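Local atomic coordinates of rusticyanin (Thiobacillus ferrooxidans, PDB entry 2CAL), a protein that carries electrons from cytochrome c552 to the A-type oxidase in the periplasm, using one bound copper ion. Residues 88-93 with 131-136. The protein carries 1 engineered substitution. Sequence-based numbering, arbitrary orientation.
Sequences ITKKGP and GTYYYV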
ATOM      1  N   ILE A  88      -3.884  -6.725   1.311  1.00 11.37           N
ATOM      2  CA  ILE A  88      -4.583  -6.476   2.567  1.00 11.82           C
ATOM      3  C   ILE A  88      -5.094  -7.811   3.127  1.00 10.80           C
ATOM      4  O   ILE A  88      -5.726  -8.580   2.408  1.00 12.11           O
ATOM      5  CB  ILE A  88      -5.754  -5.475   2.386  1.00 11.71           C
ATOM      6  CG1 ILE A  88      -5.222  -4.175   1.716  1.00 12.05           C
ATOM      7  CG2 ILE A  88      -6.442  -5.179   3.693  1.00 12.80           C
ATOM      8  CD1 ILE A  88      -6.326  -3.171   1.364  1.00 13.05           C
ATOM      9  N   THR A  89      -4.873  -7.990   4.420  1.00 11.23           N
ATOM     10  CA  THR A  89      -5.211  -9.225   5.149  1.00 11.78           C
ATOM     11  C   THR A  89      -5.704  -8.865   6.530  1.00 12.17           C
ATOM     12  O   THR A  89      -5.401  -7.801   7.068  1.00 12.41           O
ATOM     13  CB  THR A  89      -3.958 -10.118   5.223  1.00 12.61           C
ATOM     14  OG1 THR A  89      -4.308 -11.351   5.960  1.00 14.21           O
ATOM     15  CG2 THR A  89      -2.788  -9.455   5.909  1.00 13.47           C
ATOM     16  N   LYS A  90      -6.462  -9.798   7.141  1.00 12.30           N
ATOM     17  CA  LYS A  90      -6.771  -9.665   8.557  1.00 12.97           C
ATOM     18  C   LYS A  90      -5.678 -10.177   9.445  1.00 13.99           C
ATOM     19  O   LYS A  90      -5.774  -9.997  10.658  1.00 14.76           O
ATOM     20  CB  LYS A  90      -8.122 -10.355   8.885  1.00 14.23           C
ATOM     21  CG  LYS A  90      -9.279  -9.799   8.023  1.00 16.43           C
ATOM     22  CD  LYS A  90     -10.649 -10.349   8.464  1.00 19.28           C
ATOM     23  CE  LYS A  90     -11.715  -9.960   7.451  1.00 20.42           C
ATOM     24  NZ  LYS A  90     -13.126 -10.271   7.833  1.00 21.34           N
ATOM     25  N   LYS A  91      -4.665 -10.904   8.937  1.00 14.09           N
ATOM     26  CA  LYS A  91      -3.596 -11.487   9.759  1.00 15.02           C
ATOM     27  C   LYS A  91      -2.543 -10.441  10.147  1.00 14.23           C
ATOM     28  O   LYS A  91      -2.033  -9.776   9.242  1.00 14.81           O
ATOM     29  CB  LYS A  91      -2.923 -12.626   9.006  1.00 18.90           C
ATOM     30  CG  LYS A  91      -1.634 -13.126   9.638  1.00 26.26           C
ATOM     31  CD  LYS A  91      -1.825 -13.832  10.954  1.00 38.07           C
ATOM     32  CE  LYS A  91      -0.589 -13.976  11.807  1.00 45.27           C
ATOM     33  NZ  LYS A  91       0.747 -13.710  11.183  1.00 41.02           N
ATOM     34  N   GLY A  92      -2.232 -10.310  11.417  1.00 16.27           N
ATOM     35  CA  GLY A  92      -1.298  -9.335  11.930  1.00 16.52           C
ATOM     36  C   GLY A  92       0.098  -9.951  12.100  1.00 14.25           C
ATOM     37  O   GLY A  92       0.315 -11.149  11.912  1.00 16.16           O
ATOM     38  N   PRO A  93       1.039  -9.081  12.462  1.00 14.31           N
ATOM     39  CA  PRO A  93       2.436  -9.502  12.654  1.00 14.77           C
ATOM     40  C   PRO A  93       2.644 -10.296  13.921  1.00 15.45           C
ATOM     41  O   PRO A  93       1.761 -10.307  14.786  1.00 17.16           O
ATOM     42  CB  PRO A  93       3.139  -8.134  12.716  1.00 17.48           C
ATOM     43  CG  PRO A  93       2.101  -7.234  13.376  1.00 16.00           C
ATOM     44  CD  PRO A  93       0.834  -7.613  12.678  1.00 15.03           C
ATOM     45  N   GLY A 131     -13.356  -3.319  11.132  1.00 13.57           N
ATOM     46  CA  GLY A 131     -12.383  -4.203  11.735  1.00 14.91           C
ATOM     47  C   GLY A 131     -10.982  -3.692  11.487  1.00 12.60           C
ATOM     48  O   GLY A 131     -10.777  -2.615  10.918  1.00 15.62           O
ATOM     49  N   THR A 132     -10.026  -4.464  11.929  1.00 13.11           N
ATOM     50  CA  THR A 132      -8.594  -4.194  11.773  1.00 13.54           C
ATOM     51  C   THR A 132      -8.020  -5.051  10.663  1.00 14.00           C
ATOM     52  O   THR A 132      -8.321  -6.244  10.582  1.00 13.17           O
ATOM     53  CB  THR A 132      -7.853  -4.440  13.108  1.00 15.49           C
ATOM     54  OG1 THR A 132      -8.464  -3.562  14.041  1.00 18.86           O
ATOM     55  CG2 THR A 132      -6.360  -4.154  13.020  1.00 16.10           C
ATOM     56  N   TYR A 133      -7.229  -4.431   9.804  1.00 13.64           N
ATOM     57  CA  TYR A 133      -6.526  -5.084   8.714  1.00 11.99           C
ATOM     58  C   TYR A 133      -5.085  -4.616   8.711  1.00 11.29           C
ATOM     59  O   TYR A 133      -4.670  -3.744   9.427  1.00 12.46           O
ATOM     60  CB  TYR A 133      -7.184  -4.761   7.379  1.00 13.01           C
ATOM     61  CG  TYR A 133      -8.673  -4.996   7.274  1.00 12.27           C
ATOM     62  CD1 TYR A 133      -9.654  -4.112   7.740  1.00 13.49           C
ATOM     63  CD2 TYR A 133      -9.148  -6.163   6.689  1.00 12.97           C
ATOM     64  CE1 TYR A 133     -11.002  -4.360   7.634  1.00 13.82           C
ATOM     65  CE2 TYR A 133     -10.506  -6.421   6.564  1.00 14.32           C
ATOM     66  CZ  TYR A 133     -11.442  -5.502   7.041  1.00 13.61           C
ATOM     67  OH  TYR A 133     -12.779  -5.789   6.914  1.00 15.28           O
ATOM     68  N   TYR A 134      -4.297  -5.304   7.851  1.00 12.33           N
ATOM     69  CA  TYR A 134      -2.864  -5.015   7.684  1.00 12.42           C
ATOM     70  C   TYR A 134      -2.636  -4.997   6.175  1.00 10.79           C
ATOM     71  O   TYR A 134      -3.173  -5.826   5.441  1.00 12.19           O
ATOM     72  CB  TYR A 134      -1.980  -6.046   8.392  1.00 12.84           C
ATOM     73  CG  TYR A 134      -2.297  -6.075   9.869  1.00 13.87           C
ATOM     74  CD1 TYR A 134      -1.620  -5.256  10.766  1.00 14.40           C
ATOM     75  CD2 TYR A 134      -3.342  -6.868  10.358  1.00 14.91           C
ATOM     76  CE1 TYR A 134      -1.960  -5.288  12.112  1.00 17.80           C
ATOM     77  CE2 TYR A 134      -3.679  -6.878  11.695  1.00 17.35           C
ATOM     78  CZ  TYR A 134      -2.977  -6.081  12.577  1.00 18.72           C
ATOM     79  OH  TYR A 134      -3.304  -6.085  13.942  1.00 23.58           O
ATOM     80  N   TYR A 135      -1.784  -4.042   5.738  1.00 11.59           N
ATOM     81  CA  TYR A 135      -1.301  -4.044   4.346  1.00 10.60           C
ATOM     82  C   TYR A 135       0.128  -4.563   4.416  1.00 11.36           C
ATOM     83  O   TYR A 135       0.943  -4.125   5.208  1.00 11.65           O
ATOM     84  CB  TYR A 135      -1.391  -2.693   3.643  1.00 10.89           C
ATOM     85  CG  TYR A 135      -0.792  -1.496   4.332  1.00 11.01           C
ATOM     86  CD1 TYR A 135      -1.450  -0.779   5.347  1.00 10.87           C
ATOM     87  CD2 TYR A 135       0.469  -1.058   3.970  1.00 12.28           C
ATOM     88  CE1 TYR A 135      -0.872   0.311   5.958  1.00 11.65           C
ATOM     89  CE2 TYR A 135       1.048   0.048   4.575  1.00 13.52           C
ATOM     90  CZ  TYR A 135       0.379   0.758   5.569  1.00 11.65           C
ATOM     91  OH  TYR A 135       1.013   1.824   6.146  1.00 13.13           O
ATOM     92  N   VAL A 136       0.427  -5.578   3.587  1.00 11.51           N
ATOM     93  CA  VAL A 136       1.633  -6.382   3.685  1.00 11.34           C
ATOM     94  C   VAL A 136       2.205  -6.626   2.305  1.00 11.79           C
ATOM     95  O   VAL A 136       1.505  -6.861   1.318  1.00 13.10           O
ATOM     96  CB  VAL A 136       1.276  -7.725   4.362  1.00 12.86           C
ATOM     97  CG1 VAL A 136       2.463  -8.638   4.654  1.00 15.85           C
ATOM     98  CG2 VAL A 136       0.513  -7.553   5.690  1.00 13.32           C
TER
HETATM   99  O   HOH W   1      -7.316  -8.257  12.186  1.00 17.44           O
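Tyr134 O receives two donors from neighbouring residues: a hydrogen bond of 2.9 Å from Thr89 N, and a CA-H...O contact from Ile88 CA. The return bond, from Tyr134 N to Thr89 O, is 2.8 Å. The two strands are antiparallel, with Thr89 and Tyr134 as the hydrogen-bonded pair and Ile88 and Tyr135 as the non-hydrogen-bonded pair. After Thr89 the chain turns off the sheet. A water bridges Lys90 O and Thr132 O, donating to both. Thr89 OG1, anti to the backbone N (chi1 180°), accepts from Lys91 N at 3.0 Å. This is an ST turn, and Ile101 O is a further partner of that hydroxyl. The turn carries Gly92 over the Tyr134 ring. Gly92 CA makes a CH-pi contact 3.6 Å from the ring centroid, and Pro93 CD makes another over the same face. A CB on Gly92 would come tight against Tyr134 CZ. Replacing Tyr134 by an alanine would probably open a gap under Gly92 and Pro93, whose CH-pi contacts would be lost. Lys90 lies beside Tyr133, pointing the same way, with its CE 3.8 Å from Tyr133 CE2. Thr89 CG2 meets Val136 CG2 at 3.8 Å. Val136 directly precedes the copper ligand Cys137. Strand 87-89 pairs with strand 131-136 in one sheet of the cupredoxin beta-sandwich, the fold of blue copper proteins.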